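Local coordinates for protein alanine racemase (Acinetobacter baumannii, PDB 4QHR) that belongs to the alanine racemase family, joining an N-terminal TIM-barrel domain to a C-terminal domain rich in beta strands and carrying covalently attached pyridoxal phosphate, at residues K94-I99 against G119-V124; A114-G119 against E150-V155; F55-L60 against V75-G80; E79-E84 against F105-K110. All blocks are in the same frame, centred on the assembly; numbering follows the deposited sequence.

Contact 1. Residues K94-I99 against G119-V124; sequences KFECVI and GLKVWV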
loop_
_atom_site.group_PDB
_atom_site.type_symbol
_atom_site.label_atom_id
_atom_site.label_comp_id
_atom_site.label_asym_id
_atom_site.label_seq_id
_atom_site.Cartn_x
_atom_site.Cartn_y
_atom_site.Cartn_z
ATOM N N LYS A 94 -30.100 -8.155 4.763
ATOM C CA LYS A 94 -29.951 -9.578 4.445
ATOM C C LYS A 94 -28.481 -10.070 4.322
ATOM O O LYS A 94 -28.093 -10.720 3.330
ATOM C CB LYS A 94 -30.715 -9.940 3.194
ATOM C CG LYS A 94 -32.219 -9.784 3.376
ATOM C CD LYS A 94 -32.933 -10.193 2.098
ATOM C CE LYS A 94 -34.442 -10.237 2.311
ATOM N NZ LYS A 94 -35.124 -9.686 1.088
ATOM N N PHE A 95 -27.700 -9.774 5.342
ATOM C CA PHE A 95 -26.326 -10.234 5.451
ATOM C C PHE A 95 -26.282 -11.423 6.416
ATOM O O PHE A 95 -26.635 -11.299 7.597
ATOM C CB PHE A 95 -25.436 -9.134 6.035
ATOM C CG PHE A 95 -25.264 -7.918 5.189
ATOM C CD1 PHE A 95 -25.558 -7.894 3.877
ATOM C CD2 PHE A 95 -24.740 -6.789 5.752
ATOM C CE1 PHE A 95 -25.382 -6.773 3.128
ATOM C CE2 PHE A 95 -24.541 -5.642 5.004
ATOM C CZ PHE A 95 -24.861 -5.644 3.696
ATOM N N GLU A 96 -25.852 -12.589 5.954
ATOM C CA GLU A 96 -25.736 -13.714 6.831
ATOM C C GLU A 96 -24.446 -13.530 7.633
ATOM O O GLU A 96 -23.447 -13.068 7.091
ATOM C CB GLU A 96 -25.682 -15.009 6.044
ATOM C CG GLU A 96 -26.983 -15.269 5.301
ATOM C CD GLU A 96 -27.017 -16.590 4.604
ATOM O OE1 GLU A 96 -25.933 -17.166 4.340
ATOM O OE2 GLU A 96 -28.150 -17.069 4.387
ATOM N N CYS A 97 -24.484 -13.939 8.890
ATOM C CA CYS A 97 -23.373 -13.755 9.794
ATOM C C CYS A 97 -22.681 -15.035 10.124
ATOM O O CYS A 97 -23.327 -16.024 10.461
ATOM C CB CYS A 97 -23.842 -13.145 11.117
ATOM S SG CYS A 97 -24.484 -11.491 10.907
ATOM N N VAL A 98 -21.356 -14.990 10.044
ATOM C CA VAL A 98 -20.540 -15.936 10.732
ATOM C C VAL A 98 -20.632 -15.643 12.230
ATOM O O VAL A 98 -20.636 -14.475 12.641
ATOM C CB VAL A 98 -19.069 -15.857 10.293
ATOM C CG1 VAL A 98 -18.138 -16.313 11.393
ATOM C CG2 VAL A 98 -18.867 -16.715 9.065
ATOM N N ILE A 99 -20.720 -16.684 13.056
ATOM C CA ILE A 99 -20.418 -16.527 14.465
ATOM C C ILE A 99 -19.197 -17.394 14.800
ATOM O O ILE A 99 -19.044 -18.522 14.319
ATOM C CB ILE A 99 -21.624 -16.829 15.419
ATOM C CG1 ILE A 99 -22.036 -18.289 15.388
ATOM C CG2 ILE A 99 -22.787 -15.890 15.130
ATOM C CD1 ILE A 99 -22.947 -18.702 16.534
ATOM N N GLY A 119 -34.794 -15.141 6.598
ATOM C CA GLY A 119 -34.364 -16.258 5.817
ATOM C C GLY A 119 -32.875 -16.456 5.870
ATOM O O GLY A 119 -32.325 -17.075 4.987
ATOM N N LEU A 120 -32.224 -15.942 6.910
ATOM C CA LEU A 120 -30.745 -15.853 6.916
ATOM C C LEU A 120 -30.193 -17.045 7.635
ATOM O O LEU A 120 -30.633 -17.350 8.767
ATOM C CB LEU A 120 -30.267 -14.568 7.611
ATOM C CG LEU A 120 -30.734 -13.276 6.932
ATOM C CD1 LEU A 120 -30.446 -12.073 7.860
ATOM C CD2 LEU A 120 -30.079 -13.075 5.574
ATOM N N LYS A 121 -29.209 -17.689 7.016
ATOM C CA LYS A 121 -28.487 -18.755 7.670
ATOM C C LYS A 121 -27.456 -18.165 8.570
ATOM O O LYS A 121 -27.067 -16.987 8.431
ATOM C CB LYS A 121 -27.812 -19.715 6.678
ATOM C CG LYS A 121 -28.744 -20.256 5.585
ATOM C CD LYS A 121 -28.057 -21.121 4.531
ATOM C CE LYS A 121 -27.011 -20.411 3.721
ATOM N NZ LYS A 121 -27.535 -19.370 2.771
ATOM N N VAL A 122 -26.995 -18.972 9.512
ATOM C CA VAL A 122 -25.908 -18.569 10.385
ATOM C C VAL A 122 -24.746 -19.494 10.053
ATOM O O VAL A 122 -24.926 -20.736 9.953
ATOM C CB VAL A 122 -26.299 -18.595 11.869
ATOM C CG1 VAL A 122 -26.948 -19.878 12.242
ATOM C CG2 VAL A 122 -25.084 -18.349 12.769
ATOM N N TRP A 123 -23.587 -18.899 9.833
ATOM C CA TRP A 123 -22.369 -19.638 9.521
ATOM C C TRP A 123 -21.582 -19.855 10.825
ATOM O O TRP A 123 -21.205 -18.904 11.480
ATOM C CB TRP A 123 -21.542 -18.920 8.446
ATOM C CG TRP A 123 -22.242 -18.792 7.140
ATOM C CD1 TRP A 123 -23.434 -18.148 6.912
ATOM C CD2 TRP A 123 -21.785 -19.242 5.869
ATOM N NE1 TRP A 123 -23.760 -18.228 5.579
ATOM C CE2 TRP A 123 -22.759 -18.875 4.917
ATOM C CE3 TRP A 123 -20.641 -19.930 5.441
ATOM C CZ2 TRP A 123 -22.634 -19.185 3.564
ATOM C CZ3 TRP A 123 -20.502 -20.248 4.127
ATOM C CH2 TRP A 123 -21.481 -19.863 3.176
ATOM N N VAL A 124 -21.401 -21.105 11.226
ATOM C CA VAL A 124 -20.796 -21.407 12.532
ATOM C C VAL A 124 -19.384 -21.858 12.263
ATOM O O VAL A 124 -19.153 -22.922 11.660
ATOM C CB VAL A 124 -21.595 -22.463 13.307
ATOM C CG1 VAL A 124 -20.964 -22.688 14.662
ATOM C CG2 VAL A 124 -23.061 -22.042 13.452
#
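Glu-96 OE2 is gripped twice by Lys-121. Lys-121 N donates to Glu-96 OE2 at 2.9 Å from well above the carboxylate plane (66°). Lys-121 NZ forms a salt bridge with Glu-96 OE2, also at 2.9 Å, which uses its syn lone pair. This cluster belongs to the pairing of two adjacent parallel strands of the TIM barrel, 95-99 and 122-125. The other oxygen, Glu-96 OE1, accepts from Trp-123 NE1 at 2.7 Å; the bond is nearly straight (174° at the hydrogen) and the oxygen lies in the indole plane. With both oxygens bonded, the carboxylate is fixed in rotation, and Lys-121 NZ probably stabilises its negative charge. Lys-121 curls back to it through bends at chi3 and chi4. Trp-123 N donates to Cys-97 O at 3.0 Å and Ile-99 N to Trp-123 O at 2.8 Å, the ladder expected of parallel strands. Helix 139-149 packs on Ile-99 and Val-124, while Tyr-115 and Phe-152 touch Val-122 on the same face. On the face of Val-98 and Trp-123, Tyr-207 meets the indole ring at an inclined angle. There, Val-98 CG2, placed anti to the carbonyl carbon, packs 3.5 Å from Trp-123 CB.

Contact 2. Residues A114-G119 against E150-V155; sequences AYIAQG and EGFTCV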
loop_
_atom_site.group_PDB
_atom_site.type_symbol
_atom_site.label_atom_id
_atom_site.label_comp_id
_atom_site.label_asym_id
_atom_site.label_seq_id
_atom_site.Cartn_x
_atom_site.Cartn_y
_atom_site.Cartn_z
ATOM N N ALA A 114 -36.195 -11.944 14.078
ATOM C CA ALA A 114 -35.994 -11.148 12.865
ATOM C C ALA A 114 -34.972 -11.794 11.884
ATOM O O ALA A 114 -35.189 -11.855 10.689
ATOM C CB ALA A 114 -35.556 -9.748 13.246
ATOM N N TYR A 115 -33.865 -12.291 12.439
ATOM C CA TYR A 115 -32.832 -12.944 11.673
ATOM C C TYR A 115 -33.414 -14.139 10.941
ATOM O O TYR A 115 -33.248 -14.262 9.751
ATOM C CB TYR A 115 -31.674 -13.343 12.604
ATOM C CG TYR A 115 -30.418 -13.792 11.911
ATOM C CD1 TYR A 115 -30.288 -15.083 11.445
ATOM C CD2 TYR A 115 -29.326 -12.918 11.733
ATOM C CE1 TYR A 115 -29.101 -15.527 10.847
ATOM C CE2 TYR A 115 -28.135 -13.335 11.108
ATOM C CZ TYR A 115 -28.029 -14.640 10.653
ATOM O OH TYR A 115 -26.861 -15.091 10.020
ATOM N N ILE A 116 -34.167 -14.981 11.630
ATOM C CA ILE A 116 -34.768 -16.175 11.012
ATOM C C ILE A 116 -35.874 -15.786 10.026
ATOM O O ILE A 116 -35.973 -16.341 8.923
ATOM C CB ILE A 116 -35.304 -17.151 12.087
ATOM C CG1 ILE A 116 -34.102 -17.780 12.804
ATOM C CG2 ILE A 116 -36.180 -18.244 11.462
ATOM C CD1 ILE A 116 -34.467 -18.476 14.094
ATOM N N ALA A 117 -36.669 -14.790 10.365
ATOM C CA ALA A 117 -37.755 -14.414 9.456
ATOM C C ALA A 117 -37.208 -13.874 8.145
ATOM O O ALA A 117 -37.843 -14.057 7.115
ATOM C CB ALA A 117 -38.684 -13.421 10.121
ATOM N N GLN A 118 -36.031 -13.249 8.168
ATOM C CA GLN A 118 -35.376 -12.769 6.946
ATOM C C GLN A 118 -34.798 -13.896 6.096
ATOM O O GLN A 118 -34.359 -13.641 5.000
ATOM C CB GLN A 118 -34.267 -11.731 7.259
ATOM C CG GLN A 118 -34.777 -10.328 7.523
ATOM C CD GLN A 118 -35.281 -9.629 6.259
ATOM O OE1 GLN A 118 -36.229 -10.084 5.615
ATOM N NE2 GLN A 118 -34.650 -8.536 5.902
ATOM N N GLY A 119 -34.794 -15.141 6.598
ATOM C CA GLY A 119 -34.364 -16.258 5.817
ATOM C C GLY A 119 -32.875 -16.456 5.870
ATOM O O GLY A 119 -32.325 -17.075 4.987
ATOM N N GLU A 150 -33.239 -23.664 18.285
ATOM C CA GLU A 150 -33.813 -22.309 18.241
ATOM C C GLU A 150 -34.445 -21.897 16.918
ATOM O O GLU A 150 -35.002 -20.840 16.848
ATOM C CB GLU A 150 -32.748 -21.265 18.648
ATOM C CG GLU A 150 -32.313 -21.343 20.102
ATOM C CD GLU A 150 -33.403 -20.903 21.068
ATOM O OE1 GLU A 150 -34.345 -20.179 20.649
ATOM O OE2 GLU A 150 -33.341 -21.325 22.234
ATOM N N GLY A 151 -34.347 -22.719 15.875
ATOM C CA GLY A 151 -34.986 -22.473 14.586
ATOM C C GLY A 151 -34.061 -21.998 13.459
ATOM O O GLY A 151 -34.544 -21.691 12.349
ATOM N N PHE A 152 -32.754 -21.991 13.697
ATOM C CA PHE A 152 -31.792 -21.547 12.704
ATOM C C PHE A 152 -31.414 -22.635 11.707
ATOM O O PHE A 152 -31.356 -23.820 12.028
ATOM C CB PHE A 152 -30.489 -21.048 13.332
ATOM C CG PHE A 152 -30.600 -19.765 14.094
ATOM C CD1 PHE A 152 -30.433 -18.524 13.453
ATOM C CD2 PHE A 152 -30.848 -19.766 15.431
ATOM C CE1 PHE A 152 -30.501 -17.335 14.172
ATOM C CE2 PHE A 152 -30.905 -18.571 16.154
ATOM C CZ PHE A 152 -30.752 -17.361 15.509
ATOM N N THR A 153 -31.090 -22.195 10.498
ATOM C CA THR A 153 -30.435 -23.039 9.516
ATOM C C THR A 153 -28.972 -22.637 9.565
ATOM O O THR A 153 -28.620 -21.437 9.395
ATOM C CB THR A 153 -31.006 -22.851 8.102
ATOM O OG1 THR A 153 -32.373 -23.314 8.072
ATOM C CG2 THR A 153 -30.191 -23.600 7.040
ATOM N N CYS A 154 -28.137 -23.631 9.806
ATOM C CA CYS A 154 -26.698 -23.439 10.018
ATOM C C CYS A 154 -25.843 -23.830 8.824
ATOM O O CYS A 154 -26.237 -24.679 7.977
ATOM C CB CYS A 154 -26.219 -24.320 11.182
ATOM S SG CYS A 154 -26.912 -23.891 12.752
ATOM N N VAL A 155 -24.651 -23.248 8.746
ATOM C CA VAL A 155 -23.622 -23.726 7.823
ATOM C C VAL A 155 -22.373 -23.961 8.639
ATOM O O VAL A 155 -21.890 -23.027 9.240
ATOM C CB VAL A 155 -23.294 -22.706 6.718
ATOM C CG1 VAL A 155 -22.201 -23.241 5.817
ATOM C CG2 VAL A 155 -24.528 -22.340 5.942
#
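Glu-150 meets helix 112-117 through its backbone, with its carbonyl O 3.7 Å from Ile-116 CD1; its carboxylate forms a salt bridge with Lys-112 through OE1. Gly-151 follows, ending helix 139-149 in a Schellman motif at a positive phi. The carbonyl carbon of Gly-151 lies 3.6 Å from the same methyl, Ile-116 CD1. Phe-152 then presents its ring. Ile-116 CD1 sits 3.9 Å from the centroid of the Phe-152 ring and 2° off its normal, a CH-pi contact centred over one face. Ile-116 CG1 covers the same ring near Phe-152 CD1, 3.8 Å away. At the ring edge, in plane, Tyr-115 CD1 approaches Phe-152 CE1 to 3.5 Å, with the two ring planes inclined at 58°. The Tyr-115 hydroxyl hydrogen-bonds with Lys-121 O and Cys-97 N. Helix 112-117 thus packs against the loop that carries the chain from helix 139-149 into barrel strand 154-157, while Leu-108 and Ile-109 of helix 102-110 and Val-122 of the adjoining strand also touch the Phe-152 side chain.

Contact 3. Residues F55-L60 against V75-G80; sequences FGVACL and VTLIEG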
loop_
_atom_site.group_PDB
_atom_site.type_symbol
_atom_site.label_atom_id
_atom_site.label_comp_id
_atom_site.label_asym_id
_atom_site.label_seq_id
_atom_site.Cartn_x
_atom_site.Cartn_y
_atom_site.Cartn_z
ATOM N N PHE A 55 -21.579 -13.072 -2.040
ATOM C CA PHE A 55 -20.346 -12.328 -1.886
ATOM C C PHE A 55 -19.916 -12.413 -0.432
ATOM O O PHE A 55 -20.721 -12.198 0.504
ATOM C CB PHE A 55 -20.513 -10.860 -2.271
ATOM C CG PHE A 55 -20.802 -10.639 -3.715
ATOM C CD1 PHE A 55 -19.917 -11.086 -4.699
ATOM C CD2 PHE A 55 -21.963 -9.968 -4.122
ATOM C CE1 PHE A 55 -20.179 -10.879 -6.068
ATOM C CE2 PHE A 55 -22.205 -9.736 -5.493
ATOM C CZ PHE A 55 -21.323 -10.199 -6.462
ATOM N N GLY A 56 -18.656 -12.731 -0.211
ATOM C CA GLY A 56 -18.070 -12.729 1.152
ATOM C C GLY A 56 -17.230 -11.495 1.452
ATOM O O GLY A 56 -16.364 -11.116 0.635
ATOM N N VAL A 57 -17.439 -10.885 2.622
ATOM C CA VAL A 57 -16.754 -9.634 3.007
ATOM C C VAL A 57 -16.203 -9.772 4.438
ATOM O O VAL A 57 -16.664 -10.643 5.214
ATOM C CB VAL A 57 -17.674 -8.410 2.963
ATOM C CG1 VAL A 57 -18.182 -8.171 1.559
ATOM C CG2 VAL A 57 -18.899 -8.546 3.887
ATOM N N ALA A 58 -15.266 -8.900 4.791
ATOM C CA ALA A 58 -14.644 -8.925 6.121
ATOM C C ALA A 58 -15.484 -8.200 7.183
ATOM O O ALA A 58 -15.349 -8.472 8.375
ATOM C CB ALA A 58 -13.263 -8.352 6.055
ATOM N N CYS A 59 -16.355 -7.279 6.773
ATOM C CA CYS A 59 -17.100 -6.507 7.761
ATOM C C CYS A 59 -18.369 -5.913 7.184
ATOM O O CYS A 59 -18.580 -5.860 5.952
ATOM C CB CYS A 59 -16.229 -5.407 8.408
ATOM S SG CYS A 59 -15.536 -4.228 7.210
ATOM N N LEU A 60 -19.208 -5.421 8.092
ATOM C CA LEU A 60 -20.491 -4.841 7.680
ATOM C C LEU A 60 -20.321 -3.742 6.643
ATOM O O LEU A 60 -21.117 -3.631 5.699
ATOM C CB LEU A 60 -21.176 -4.228 8.902
ATOM C CG LEU A 60 -22.545 -3.576 8.748
ATOM C CD1 LEU A 60 -23.564 -4.664 8.429
ATOM C CD2 LEU A 60 -22.894 -2.851 10.043
ATOM N N VAL A 75 -24.918 -11.788 0.975
ATOM C CA VAL A 75 -23.588 -11.337 1.421
ATOM C C VAL A 75 -23.341 -12.071 2.714
ATOM O O VAL A 75 -24.240 -12.143 3.529
ATOM C CB VAL A 75 -23.505 -9.816 1.640
ATOM C CG1 VAL A 75 -22.195 -9.436 2.332
ATOM C CG2 VAL A 75 -23.536 -9.092 0.323
ATOM N N THR A 76 -22.149 -12.622 2.890
ATOM C CA THR A 76 -21.765 -13.265 4.143
ATOM C C THR A 76 -20.715 -12.410 4.852
ATOM O O THR A 76 -19.687 -12.048 4.241
ATOM C CB THR A 76 -21.268 -14.676 3.909
ATOM O OG1 THR A 76 -22.355 -15.447 3.382
ATOM C CG2 THR A 76 -20.864 -15.307 5.218
ATOM N N LEU A 77 -20.990 -12.034 6.104
ATOM C CA LEU A 77 -19.993 -11.338 6.928
ATOM C C LEU A 77 -19.113 -12.420 7.521
ATOM O O LEU A 77 -19.492 -13.112 8.492
ATOM C CB LEU A 77 -20.614 -10.483 8.035
ATOM C CG LEU A 77 -21.743 -9.544 7.540
ATOM C CD1 LEU A 77 -22.424 -8.797 8.684
ATOM C CD2 LEU A 77 -21.240 -8.580 6.455
ATOM N N ILE A 78 -17.910 -12.570 6.955
ATOM C CA ILE A 78 -17.111 -13.786 7.255
ATOM C C ILE A 78 -16.471 -13.804 8.640
ATOM O O ILE A 78 -15.943 -14.810 9.042
ATOM C CB ILE A 78 -16.052 -13.989 6.134
ATOM C CG1 ILE A 78 -15.710 -15.465 5.858
ATOM C CG2 ILE A 78 -14.792 -13.214 6.432
ATOM C CD1 ILE A 78 -16.851 -16.279 5.265
ATOM N N GLU A 79 -16.484 -12.676 9.363
ATOM C CA GLU A 79 -16.029 -12.608 10.730
ATOM C C GLU A 79 -17.170 -12.268 11.634
ATOM O O GLU A 79 -16.948 -12.015 12.801
ATOM C CB GLU A 79 -14.981 -11.519 10.874
ATOM C CG GLU A 79 -13.765 -11.698 10.005
ATOM C CD GLU A 79 -12.658 -10.638 10.303
ATOM O OE1 GLU A 79 -12.683 -9.959 11.376
ATOM O OE2 GLU A 79 -11.730 -10.479 9.453
ATOM N N GLY A 80 -18.393 -12.241 11.083
ATOM C CA GLY A 80 -19.581 -11.859 11.867
ATOM C C GLY A 80 -19.591 -10.392 12.256
ATOM O O GLY A 80 -18.920 -9.573 11.624
HETATM O O HOH W 1 -17.457 -9.933 9.108
HETATM O O HOH W 2 -19.315 -6.821 10.561
#
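Strand 54-57, helix 60-68 and strand 75-77 form one beta-alpha-beta unit of the TIM barrel, and this contact joins its two parallel strands, whose short axes approach to 4.7 Å at 24°. The register pairs Phe-55 with Val-75, Gly-56 with Thr-76 and Val-57 with Leu-77. Thr-76 N donates to Phe-55 O at 2.8 Å, Val-57 N to Thr-76 O at 3.0 Å, and Ile-78 N to Val-57 O at 2.9 Å, the last nearly straight at 173°. Val-57 and Leu-77 lie side by side and point the same way. Val-57 CG2 falls between the backbone N and the carbonyl carbon, and there it presses against Leu-77 CD2 at 3.5 Å, tighter than an ordinary carbon contact. Val-75 CG1 touches the same Val-57 methyl. Beyond the strand ends, where a type I turn runs from Leu-77 to Gly-80, two waters take over. Water 1 donates to Ala-58 O at 2.7 Å and to Gly-80 O while accepting from Glu-79 N; water 2 accepts from Leu-60 N at 2.8 Å and donates to Gly-80 O. Nearby, Asp-303 of the second subunit packs on Ala-58 and Glu-79. The chemistry implies a change of bonding along the pair: direct backbone hydrogen bonds hold the strands, whereas bound water satisfies buried backbone groups where the two segments part, and Gly-80 O accepts from both waters.

Contact 4. Residues E79-E84 against F105-K110; sequences EGVFSE and FEWLIK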
loop_
_atom_site.group_PDB
_atom_site.type_symbol
_atom_site.label_atom_id
_atom_site.label_comp_id
_atom_site.label_asym_id
_atom_site.label_seq_id
_atom_site.Cartn_x
_atom_site.Cartn_y
_atom_site.Cartn_z
ATOM N N GLU A 79 -16.484 -12.676 9.363
ATOM C CA GLU A 79 -16.029 -12.608 10.730
ATOM C C GLU A 79 -17.170 -12.268 11.634
ATOM O O GLU A 79 -16.948 -12.015 12.801
ATOM C CB GLU A 79 -14.981 -11.519 10.874
ATOM C CG GLU A 79 -13.765 -11.698 10.005
ATOM C CD GLU A 79 -12.658 -10.638 10.303
ATOM O OE1 GLU A 79 -12.683 -9.959 11.376
ATOM O OE2 GLU A 79 -11.730 -10.479 9.453
ATOM N N GLY A 80 -18.393 -12.241 11.083
ATOM C CA GLY A 80 -19.581 -11.859 11.867
ATOM C C GLY A 80 -19.591 -10.392 12.256
ATOM O O GLY A 80 -18.920 -9.573 11.624
ATOM N N VAL A 81 -20.339 -10.055 13.301
ATOM C CA VAL A 81 -20.427 -8.650 13.740
ATOM C C VAL A 81 -19.431 -8.388 14.871
ATOM O O VAL A 81 -19.131 -9.299 15.682
ATOM C CB VAL A 81 -21.848 -8.241 14.109
ATOM C CG1 VAL A 81 -22.767 -8.482 12.905
ATOM C CG2 VAL A 81 -22.350 -8.965 15.335
ATOM N N PHE A 82 -18.975 -7.136 14.921
ATOM C CA PHE A 82 -17.992 -6.673 15.894
ATOM C C PHE A 82 -18.656 -5.970 17.086
ATOM O O PHE A 82 -18.079 -5.890 18.157
ATOM C CB PHE A 82 -16.934 -5.765 15.187
ATOM C CG PHE A 82 -16.243 -6.454 14.051
ATOM C CD1 PHE A 82 -16.799 -6.440 12.793
ATOM C CD2 PHE A 82 -15.058 -7.200 14.261
ATOM C CE1 PHE A 82 -16.194 -7.118 11.747
ATOM C CE2 PHE A 82 -14.432 -7.853 13.226
ATOM C CZ PHE A 82 -14.992 -7.817 11.960
ATOM N N SER A 83 -19.861 -5.474 16.912
ATOM C CA SER A 83 -20.621 -4.865 17.996
ATOM C C SER A 83 -22.082 -5.252 17.797
ATOM O O SER A 83 -22.543 -5.450 16.639
ATOM C CB SER A 83 -20.387 -3.328 18.029
ATOM O OG SER A 83 -20.869 -2.688 16.846
ATOM N N GLU A 84 -22.850 -5.321 18.889
ATOM C CA GLU A 84 -24.261 -5.764 18.779
ATOM C C GLU A 84 -25.102 -4.871 17.869
ATOM O O GLU A 84 -25.982 -5.360 17.140
ATOM C CB GLU A 84 -24.939 -5.884 20.135
ATOM C CG GLU A 84 -26.294 -6.559 20.033
ATOM C CD GLU A 84 -27.078 -6.453 21.303
ATOM O OE1 GLU A 84 -26.457 -6.254 22.385
ATOM O OE2 GLU A 84 -28.323 -6.578 21.210
ATOM N N PHE A 105 -22.704 -15.340 19.555
ATOM C CA PHE A 105 -23.787 -16.291 19.809
ATOM C C PHE A 105 -24.882 -15.629 20.598
ATOM O O PHE A 105 -26.052 -15.697 20.209
ATOM C CB PHE A 105 -23.245 -17.505 20.526
ATOM C CG PHE A 105 -24.309 -18.498 20.923
ATOM C CD1 PHE A 105 -24.934 -19.287 19.979
ATOM C CD2 PHE A 105 -24.668 -18.638 22.238
ATOM C CE1 PHE A 105 -25.885 -20.236 20.355
ATOM C CE2 PHE A 105 -25.619 -19.562 22.612
ATOM C CZ PHE A 105 -26.229 -20.371 21.670
ATOM N N GLU A 106 -24.507 -14.939 21.683
ATOM C CA GLU A 106 -25.511 -14.281 22.540
ATOM C C GLU A 106 -26.268 -13.229 21.772
ATOM O O GLU A 106 -27.496 -13.163 21.868
ATOM C CB GLU A 106 -24.866 -13.705 23.825
ATOM C CG GLU A 106 -24.503 -14.843 24.793
ATOM C CD GLU A 106 -23.461 -14.472 25.824
ATOM O OE1 GLU A 106 -23.152 -13.270 25.964
ATOM O OE2 GLU A 106 -22.908 -15.402 26.470
ATOM N N TRP A 107 -25.568 -12.419 20.987
ATOM C CA TRP A 107 -26.262 -11.375 20.207
ATOM C C TRP A 107 -27.236 -11.939 19.157
ATOM O O TRP A 107 -28.312 -11.371 18.909
ATOM C CB TRP A 107 -25.262 -10.478 19.511
ATOM C CG TRP A 107 -24.345 -9.729 20.436
ATOM C CD1 TRP A 107 -24.560 -9.401 21.747
ATOM C CD2 TRP A 107 -23.046 -9.192 20.092
ATOM N NE1 TRP A 107 -23.465 -8.720 22.249
ATOM C CE2 TRP A 107 -22.537 -8.561 21.248
ATOM C CE3 TRP A 107 -22.275 -9.183 18.916
ATOM C CZ2 TRP A 107 -21.294 -7.926 21.258
ATOM C CZ3 TRP A 107 -21.036 -8.556 18.936
ATOM C CH2 TRP A 107 -20.572 -7.931 20.100
ATOM N N LEU A 108 -26.848 -13.038 18.526
ATOM C CA LEU A 108 -27.653 -13.666 17.479
ATOM C C LEU A 108 -28.937 -14.234 18.066
ATOM O O LEU A 108 -30.035 -14.044 17.522
ATOM C CB LEU A 108 -26.870 -14.787 16.814
ATOM C CG LEU A 108 -27.676 -15.516 15.749
ATOM C CD1 LEU A 108 -27.965 -14.619 14.522
ATOM C CD2 LEU A 108 -26.934 -16.741 15.351
ATOM N N ILE A 109 -28.824 -14.960 19.162
ATOM C CA ILE A 109 -30.040 -15.479 19.847
ATOM C C ILE A 109 -30.956 -14.344 20.260
ATOM O O ILE A 109 -32.165 -14.408 20.085
ATOM C CB ILE A 109 -29.672 -16.278 21.116
ATOM C CG1 ILE A 109 -28.940 -17.558 20.757
ATOM C CG2 ILE A 109 -30.927 -16.544 21.992
ATOM C CD1 ILE A 109 -29.692 -18.525 19.901
ATOM N N LYS A 110 -30.367 -13.302 20.799
ATOM C CA LYS A 110 -31.091 -12.099 21.109
ATOM C C LYS A 110 -31.923 -11.600 19.943
ATOM O O LYS A 110 -33.052 -11.179 20.174
ATOM C CB LYS A 110 -30.149 -11.006 21.592
ATOM C CG LYS A 110 -30.826 -9.725 22.064
ATOM C CD LYS A 110 -30.155 -9.123 23.310
ATOM C CE LYS A 110 -30.791 -7.782 23.704
ATOM N NZ LYS A 110 -30.308 -6.630 22.877
#
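The Trp-107 indole has Glu-84 laid over one face, and Val-81 CG2 and the carbonyl O of Phe-82 at its edge. Over the face, Glu-84 CB stands 3.6 Å from the centroid of the five-membered ring and only 4° off its normal, a CH-pi contact, and Ser-83 C lies 3.6 Å from Trp-107 CZ3 above the six-membered ring. At the edge, Val-81 CG2 meets Trp-107 CE3 at 3.6 Å and Phe-82 O lies 3.8 Å from Trp-107 CH2. Glu-84 has CG anti to the backbone N (chi1 -170°), which puts Glu-84 CG 3.7 Å from Trp-107 CG and CD1. The chain runs on extended, with the carboxylate inclined by 23° to the indole plane. Glu-84 OE2 forms a salt bridge with Lys-110 NZ at 2.6 Å, using its syn lone pair, and the lysine bends at chi2 and chi4 to reach it. Glu-84 thus both covers the ring and pairs with the charge of Lys-110. This is a surface contact of the barrel: the loop between strand 75-77 and helix 87-92 packs on helix 102-110, Gln-104 of that helix bonds to Val-81 O, and Val-81 also touches Met-87 of helix 87-92 and Cys-97 of strand 95-99.

From the N terminus, contact 3 comes first, closing the loop around helix 60-68 by pairing strands 54-57 and 75-77. Contact 4 starts on the last two residues of contact 3, Glu-79 and Gly-80, and closes over helix 87-92 and strand 95-99 onto helix 102-110. Contact 1 opens inside that loop and ends beyond it, so the two cross; it joins strands 95-99 and 122-125. Contact 2 opens before contact 1 ends, shares Gly-119 with it, and crosses it in turn, bringing helix 112-117 to the approach to strand 154-157. Contacts 2 and 3, centres about 17 Å apart, do not touch, yet both reach the same parallel barrel sheet.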